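Peroxisomal catalase A (Saccharomyces cerevisiae, PDB 1A4E) degrades hydrogen peroxide to water and oxygen with a heme cofactor, probably protecting the cell from peroxide made by peroxisomal oxidases. Local coordinates at residues Cys76-Phe81 with Pro324-Ser329; Leu124-Asn129 with Val215-Lys220. All blocks are in the same frame, centred on the assembly; numbering follows the deposited sequence.

How the contacts relate
Along the chain the order is 76-81, 124-129, 215-220, 324-329, so contact 2 falls wholly between the two halves of contact 1. Their centres are 13 Å apart, and both reach the large antiparallel sheet that curls into the catalase beta-barrel. Contact 2 packs strand 122-129 against strand 212-221 beside the heme, whereas contact 1 joins a loop to the short strand 326-328, away from the annotated sites. The two touch directly: Gln326 OE1 lies 3.4 Å from Trp126 NE1, Met80 packs on Leu124, and Phe81 packs on Trp126. Side-chain contacts thus connect the loop with the strand that borders the heme.

Contact 1: residues Cys76-Phe81 with Pro324-Ser329; sequences CGSAMF and PYQEAS
Ser78 links Pro324 and Gln326 through its hydroxyl, which serves as donor to one and acceptor from the other. OG donates to Pro324 O at 2.7 Å, approaching within the carbonyl plane at a C=O...donor angle of 158°. From the other partner, Gln326 NE2 donates to Ser78 OG over 3.1 Å, nearly straight at 166° and almost in the plane of its own amide; the Gln326 chain, extended beyond CG, carries the amide to this point. Within the loop, Ser78 N donates a hydrogen bond to Cys76 SG at 3.6 Å. SG, anti to the backbone N of Cys76 and beside its carbonyl carbon, is turned to where Ser78 N can reach it.

Two aromatic rings join the contact. Gly77 CA sits over one face of the Tyr325 ring, 4.1 Å from its centroid and displaced toward the rim, a CH-pi contact; with no side chain on Gly77, the ring and the backbone can come this close. Gln326 NE2 also approaches Phe81 CE2 to 3.5 Å, the amide and ring planes being only 22° apart. Met80 CG rests over the centre of one face of the Phe81 ring, and Cys76 SG lies in plane at its edge.

Apolar packing completes the interface: the Cys76 sulfur touches the aliphatic part of Gln326, with SG 3.8 Å from CG.

Beyond the contact, Glu327 is hydrogen-bonded to Tyr36 of a second subunit. Residues 76-81 lie in the loop between strands 59-68 and 87-95, and they meet the entry into strand 326-328 where both are tied to strand 203-206: Gly77 and Tyr325 each share backbone hydrogen bonds with Ser206. Trp205 of that strand packs on Cys76 and Gln326, while Phe81 and Gln326 also pack on strand 122-129.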
# COMPACT_ATOMS: atom_id res chain seq x y z
N CYS B 76 38.66 -12.32 -10.64
CA CYS B 76 37.64 -11.30 -10.55
C CYS B 76 38.22 -9.92 -10.39
O CYS B 76 39.02 -9.67 -9.49
CB CYS B 76 36.74 -11.59 -9.37
SG CYS B 76 35.31 -10.49 -9.32
N GLY B 77 37.79 -9.00 -11.27
CA GLY B 77 38.27 -7.63 -11.28
C GLY B 77 37.49 -6.67 -10.38
O GLY B 77 37.76 -5.47 -10.44
N SER B 78 36.52 -7.13 -9.55
CA SER B 78 35.75 -6.26 -8.66
C SER B 78 36.65 -5.55 -7.66
O SER B 78 37.57 -6.14 -7.09
CB SER B 78 34.73 -7.06 -7.87
OG SER B 78 33.87 -7.74 -8.75
N ALA B 79 36.37 -4.26 -7.44
CA ALA B 79 37.16 -3.42 -6.54
C ALA B 79 37.26 -3.92 -5.11
O ALA B 79 38.30 -3.72 -4.48
CB ALA B 79 36.58 -2.02 -6.50
N MET B 80 36.25 -4.62 -4.58
CA MET B 80 36.33 -5.12 -3.21
C MET B 80 37.43 -6.16 -3.03
O MET B 80 37.91 -6.36 -1.92
CB MET B 80 34.98 -5.71 -2.80
CG MET B 80 34.52 -6.96 -3.51
SD MET B 80 32.96 -7.59 -2.86
CE MET B 80 33.40 -8.13 -1.23
N PHE B 81 37.86 -6.79 -4.13
CA PHE B 81 38.92 -7.78 -4.11
C PHE B 81 40.27 -7.23 -4.56
O PHE B 81 41.25 -7.96 -4.51
CB PHE B 81 38.57 -8.95 -5.03
CG PHE B 81 37.30 -9.72 -4.70
CD1 PHE B 81 37.06 -10.16 -3.39
CD2 PHE B 81 36.39 -10.00 -5.71
CE1 PHE B 81 35.91 -10.89 -3.11
CE2 PHE B 81 35.24 -10.73 -5.41
CZ PHE B 81 34.99 -11.18 -4.12
N PRO B 324 30.24 -4.73 -10.78
CA PRO B 324 31.00 -5.09 -11.97
C PRO B 324 31.94 -6.27 -11.77
O PRO B 324 32.51 -6.44 -10.69
CB PRO B 324 31.71 -3.81 -12.35
CG PRO B 324 31.47 -2.83 -11.23
CD PRO B 324 30.13 -3.28 -10.68
N TYR B 325 32.04 -7.07 -12.84
CA TYR B 325 32.84 -8.29 -12.97
C TYR B 325 32.25 -9.51 -12.27
O TYR B 325 32.86 -10.58 -12.29
CB TYR B 325 34.29 -8.08 -12.44
CG TYR B 325 35.01 -6.96 -13.19
CD1 TYR B 325 35.51 -7.15 -14.48
CD2 TYR B 325 35.14 -5.70 -12.58
CE1 TYR B 325 36.12 -6.10 -15.16
CE2 TYR B 325 35.76 -4.65 -13.25
CZ TYR B 325 36.25 -4.86 -14.54
OH TYR B 325 36.83 -3.80 -15.20
N GLN B 326 31.06 -9.38 -11.65
CA GLN B 326 30.35 -10.50 -11.06
C GLN B 326 28.95 -10.52 -11.66
O GLN B 326 28.17 -9.58 -11.53
CB GLN B 326 30.23 -10.36 -9.56
CG GLN B 326 31.56 -10.52 -8.87
CD GLN B 326 31.47 -10.39 -7.36
OE1 GLN B 326 30.69 -11.06 -6.70
NE2 GLN B 326 32.29 -9.54 -6.77
N GLU B 327 28.68 -11.60 -12.38
CA GLU B 327 27.42 -11.78 -13.07
C GLU B 327 26.81 -13.15 -12.80
O GLU B 327 27.47 -14.05 -12.27
CB GLU B 327 27.63 -11.59 -14.57
CG GLU B 327 27.64 -10.14 -15.04
CD GLU B 327 26.29 -9.43 -14.91
OE1 GLU B 327 25.33 -9.85 -15.55
OE2 GLU B 327 26.18 -8.45 -14.18
N ALA B 328 25.53 -13.30 -13.13
CA ALA B 328 24.83 -14.56 -12.94
C ALA B 328 25.00 -15.47 -14.15
O ALA B 328 25.25 -15.00 -15.26
CB ALA B 328 23.35 -14.30 -12.74
N SER B 329 24.90 -16.79 -13.93
CA SER B 329 24.95 -17.73 -15.05
C SER B 329 23.55 -18.03 -15.55
O SER B 329 22.56 -17.56 -14.99
CB SER B 329 25.61 -19.04 -14.62
OG SER B 329 24.78 -19.80 -13.74

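Contact 2: residues Leu124-Asn129 with Val215-Lys220; sequences LDWVYN and VQVHIK. With HEM (protoporphyrin IX containing Fe), chain I; AZI (azide ion), chain H.
Tyr128 reaches from strand 122-129 to Val217 and Ile219 on strand 212-221. From CB, with CG beside the backbone N (chi1 -62°), the ring extends past Trp126, whose CB lies over one face, offset toward the rim. Along one side CD2 and CE2 each meet Ile219 CD1, CD2 at 3.7 Å. CE2 and CZ then come within 3.9 Å of Val217 CB. At the tip OH lies 3.3 Å from both CB and CG2 of Val217, and 3.2 Å above the Trp126 indole plane, toward its rim. Val217 CG1 covers a face of that indole, 4.1 Å from CZ3. An alanine at Tyr128 would probably open a gap before Val217 and Ile219 and leave the Trp126 ring freer to shift.

The strands are not paired; their axes pass 9.4 Å apart at 70°, and side chains fill the space between them. Val127 CG1 packs on the porphyrin face turned away from the azide, while on the azide side the active-site residue Asn129 makes a weak hydrogen bond through ND2 to azide N3, 3.4 Å away. Asn129 and His56, also hydrogen-bonded to the azide, form the distal heme pocket typical of catalases, next to the beta-barrel.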
# COMPACT_ATOMS: atom_id res chain seq x y z
N LEU B 124 26.70 -5.24 -3.06
CA LEU B 124 26.79 -6.58 -3.60
C LEU B 124 26.06 -7.48 -2.63
O LEU B 124 26.36 -7.47 -1.44
CB LEU B 124 28.26 -7.00 -3.70
CG LEU B 124 28.83 -8.15 -4.55
CD1 LEU B 124 29.75 -8.91 -3.63
CD2 LEU B 124 27.77 -9.09 -5.12
N ASP B 125 25.08 -8.26 -3.08
CA ASP B 125 24.43 -9.21 -2.20
C ASP B 125 24.75 -10.64 -2.59
O ASP B 125 24.55 -11.06 -3.73
CB ASP B 125 22.91 -9.01 -2.22
CG ASP B 125 22.43 -7.67 -1.65
OD1 ASP B 125 23.10 -7.09 -0.80
OD2 ASP B 125 21.37 -7.21 -2.06
N TRP B 126 25.32 -11.37 -1.63
CA TRP B 126 25.54 -12.80 -1.76
C TRP B 126 24.43 -13.46 -0.96
O TRP B 126 24.49 -13.69 0.26
CB TRP B 126 26.93 -13.19 -1.21
CG TRP B 126 28.13 -12.95 -2.14
CD1 TRP B 126 28.02 -12.39 -3.39
CD2 TRP B 126 29.44 -13.23 -1.82
NE1 TRP B 126 29.24 -12.30 -3.86
CE2 TRP B 126 30.12 -12.79 -2.97
CE3 TRP B 126 30.14 -13.77 -0.75
CZ2 TRP B 126 31.51 -12.89 -3.05
CZ3 TRP B 126 31.53 -13.87 -0.84
CH2 TRP B 126 32.21 -13.43 -1.98
N VAL B 127 23.34 -13.72 -1.68
CA VAL B 127 22.13 -14.30 -1.11
C VAL B 127 22.26 -15.82 -1.25
O VAL B 127 21.83 -16.45 -2.22
CB VAL B 127 20.89 -13.74 -1.87
CG1 VAL B 127 19.64 -14.12 -1.11
CG2 VAL B 127 20.94 -12.23 -1.98
N TYR B 128 22.90 -16.39 -0.23
CA TYR B 128 23.25 -17.80 -0.17
C TYR B 128 22.47 -18.59 0.85
O TYR B 128 21.88 -18.00 1.76
CB TYR B 128 24.70 -17.96 0.20
CG TYR B 128 25.74 -17.39 -0.75
CD1 TYR B 128 25.40 -16.79 -1.97
CD2 TYR B 128 27.07 -17.50 -0.38
CE1 TYR B 128 26.39 -16.32 -2.83
CE2 TYR B 128 28.07 -17.04 -1.23
CZ TYR B 128 27.72 -16.45 -2.44
OH TYR B 128 28.71 -16.01 -3.28
N ASN B 129 22.45 -19.92 0.74
CA ASN B 129 21.89 -20.78 1.78
C ASN B 129 23.00 -21.57 2.44
O ASN B 129 24.16 -21.50 2.01
CB ASN B 129 20.86 -21.75 1.21
CG ASN B 129 19.46 -21.16 1.16
OD1 ASN B 129 19.12 -20.28 1.94
ND2 ASN B 129 18.62 -21.59 0.22
N VAL B 215 32.14 -19.90 -11.37
CA VAL B 215 32.57 -19.86 -9.97
C VAL B 215 31.50 -20.39 -9.03
O VAL B 215 30.31 -20.18 -9.25
CB VAL B 215 32.94 -18.39 -9.59
CG1 VAL B 215 33.33 -18.29 -8.13
CG2 VAL B 215 34.15 -17.92 -10.40
N GLN B 216 31.89 -21.14 -7.99
CA GLN B 216 30.98 -21.50 -6.90
C GLN B 216 31.67 -21.07 -5.61
O GLN B 216 32.87 -21.27 -5.44
CB GLN B 216 30.70 -22.99 -6.87
CG GLN B 216 29.75 -23.27 -8.02
CD GLN B 216 28.78 -24.40 -7.82
OE1 GLN B 216 28.72 -25.06 -6.78
NE2 GLN B 216 27.95 -24.65 -8.82
N VAL B 217 30.92 -20.41 -4.72
CA VAL B 217 31.50 -19.85 -3.51
C VAL B 217 31.14 -20.65 -2.26
O VAL B 217 30.03 -21.14 -2.08
CB VAL B 217 31.02 -18.37 -3.38
CG1 VAL B 217 31.79 -17.68 -2.27
CG2 VAL B 217 31.27 -17.60 -4.67
N HIS B 218 32.15 -20.82 -1.40
CA HIS B 218 32.04 -21.57 -0.15
C HIS B 218 32.45 -20.65 0.99
O HIS B 218 33.54 -20.09 0.98
CB HIS B 218 32.97 -22.79 -0.16
CG HIS B 218 32.62 -23.84 -1.19
ND1 HIS B 218 32.05 -25.03 -0.98
CD2 HIS B 218 32.82 -23.71 -2.54
CE1 HIS B 218 31.90 -25.61 -2.14
NE2 HIS B 218 32.37 -24.81 -3.07
N ILE B 219 31.57 -20.48 1.98
CA ILE B 219 31.85 -19.64 3.13
C ILE B 219 31.87 -20.61 4.31
O ILE B 219 30.85 -21.02 4.86
CB ILE B 219 30.72 -18.56 3.25
CG1 ILE B 219 30.63 -17.72 1.98
CG2 ILE B 219 31.05 -17.65 4.42
CD1 ILE B 219 29.64 -16.54 2.05
N LYS B 220 33.09 -21.01 4.68
CA LYS B 220 33.31 -22.03 5.70
C LYS B 220 33.47 -21.49 7.10
O LYS B 220 34.33 -20.65 7.35
CB LYS B 220 34.55 -22.84 5.34
CG LYS B 220 34.57 -23.50 3.97
CD LYS B 220 33.49 -24.56 3.88
CE LYS B 220 33.97 -25.74 3.06
NZ LYS B 220 35.17 -26.32 3.63
CHA HEM I . 14.57 -14.95 0.26
CHB HEM I . 12.66 -15.93 -4.03
CHC HEM I . 15.68 -19.61 -4.52
CHD HEM I . 18.20 -17.95 -0.77
C1A HEM I . 13.68 -15.00 -0.80
C2A HEM I . 12.64 -14.02 -1.03
C3A HEM I . 12.16 -14.24 -2.28
C4A HEM I . 12.88 -15.38 -2.79
CMA HEM I . 11.13 -13.42 -3.05
CAA HEM I . 12.23 -12.90 -0.09
CBA HEM I . 12.85 -11.60 -0.57
CGA HEM I . 12.51 -10.39 0.27
O1A HEM I . 11.35 -10.14 0.58
O2A HEM I . 13.44 -9.67 0.60
C1B HEM I . 13.34 -17.01 -4.55
C2B HEM I . 13.01 -17.63 -5.81
C3B HEM I . 13.80 -18.76 -5.91
C4B HEM I . 14.62 -18.76 -4.71
CMB HEM I . 11.95 -17.09 -6.77
CAB HEM I . 13.86 -19.74 -6.91
CBB HEM I . 13.28 -19.69 -8.26
C1C HEM I . 16.66 -19.46 -3.55
C2C HEM I . 17.92 -20.17 -3.57
C3C HEM I . 18.67 -19.66 -2.55
C4C HEM I . 17.85 -18.65 -1.91
CMC HEM I . 18.31 -21.23 -4.60
CAC HEM I . 19.98 -19.97 -2.21
CBC HEM I . 21.10 -19.81 -3.11
C1D HEM I . 17.42 -17.00 -0.14
C2D HEM I . 17.79 -16.29 1.06
C3D HEM I . 16.75 -15.48 1.36
C4D HEM I . 15.75 -15.67 0.34
CMD HEM I . 19.09 -16.42 1.84
CAD HEM I . 16.63 -14.57 2.57
CBD HEM I . 17.19 -13.18 2.37
CGD HEM I . 17.07 -12.39 3.66
O1D HEM I . 17.65 -12.79 4.66
O2D HEM I . 16.39 -11.37 3.69
NA HEM I . 13.83 -15.82 -1.90
NB HEM I . 14.34 -17.68 -3.89
NC HEM I . 16.64 -18.51 -2.56
ND HEM I . 16.17 -16.60 -0.59
FE HEM I . 15.22 -17.18 -2.21
N1 AZI H . 14.03 -18.54 -1.16
N2 AZI H . 14.72 -19.60 -0.57
N3 AZI H . 15.40 -20.67 0.02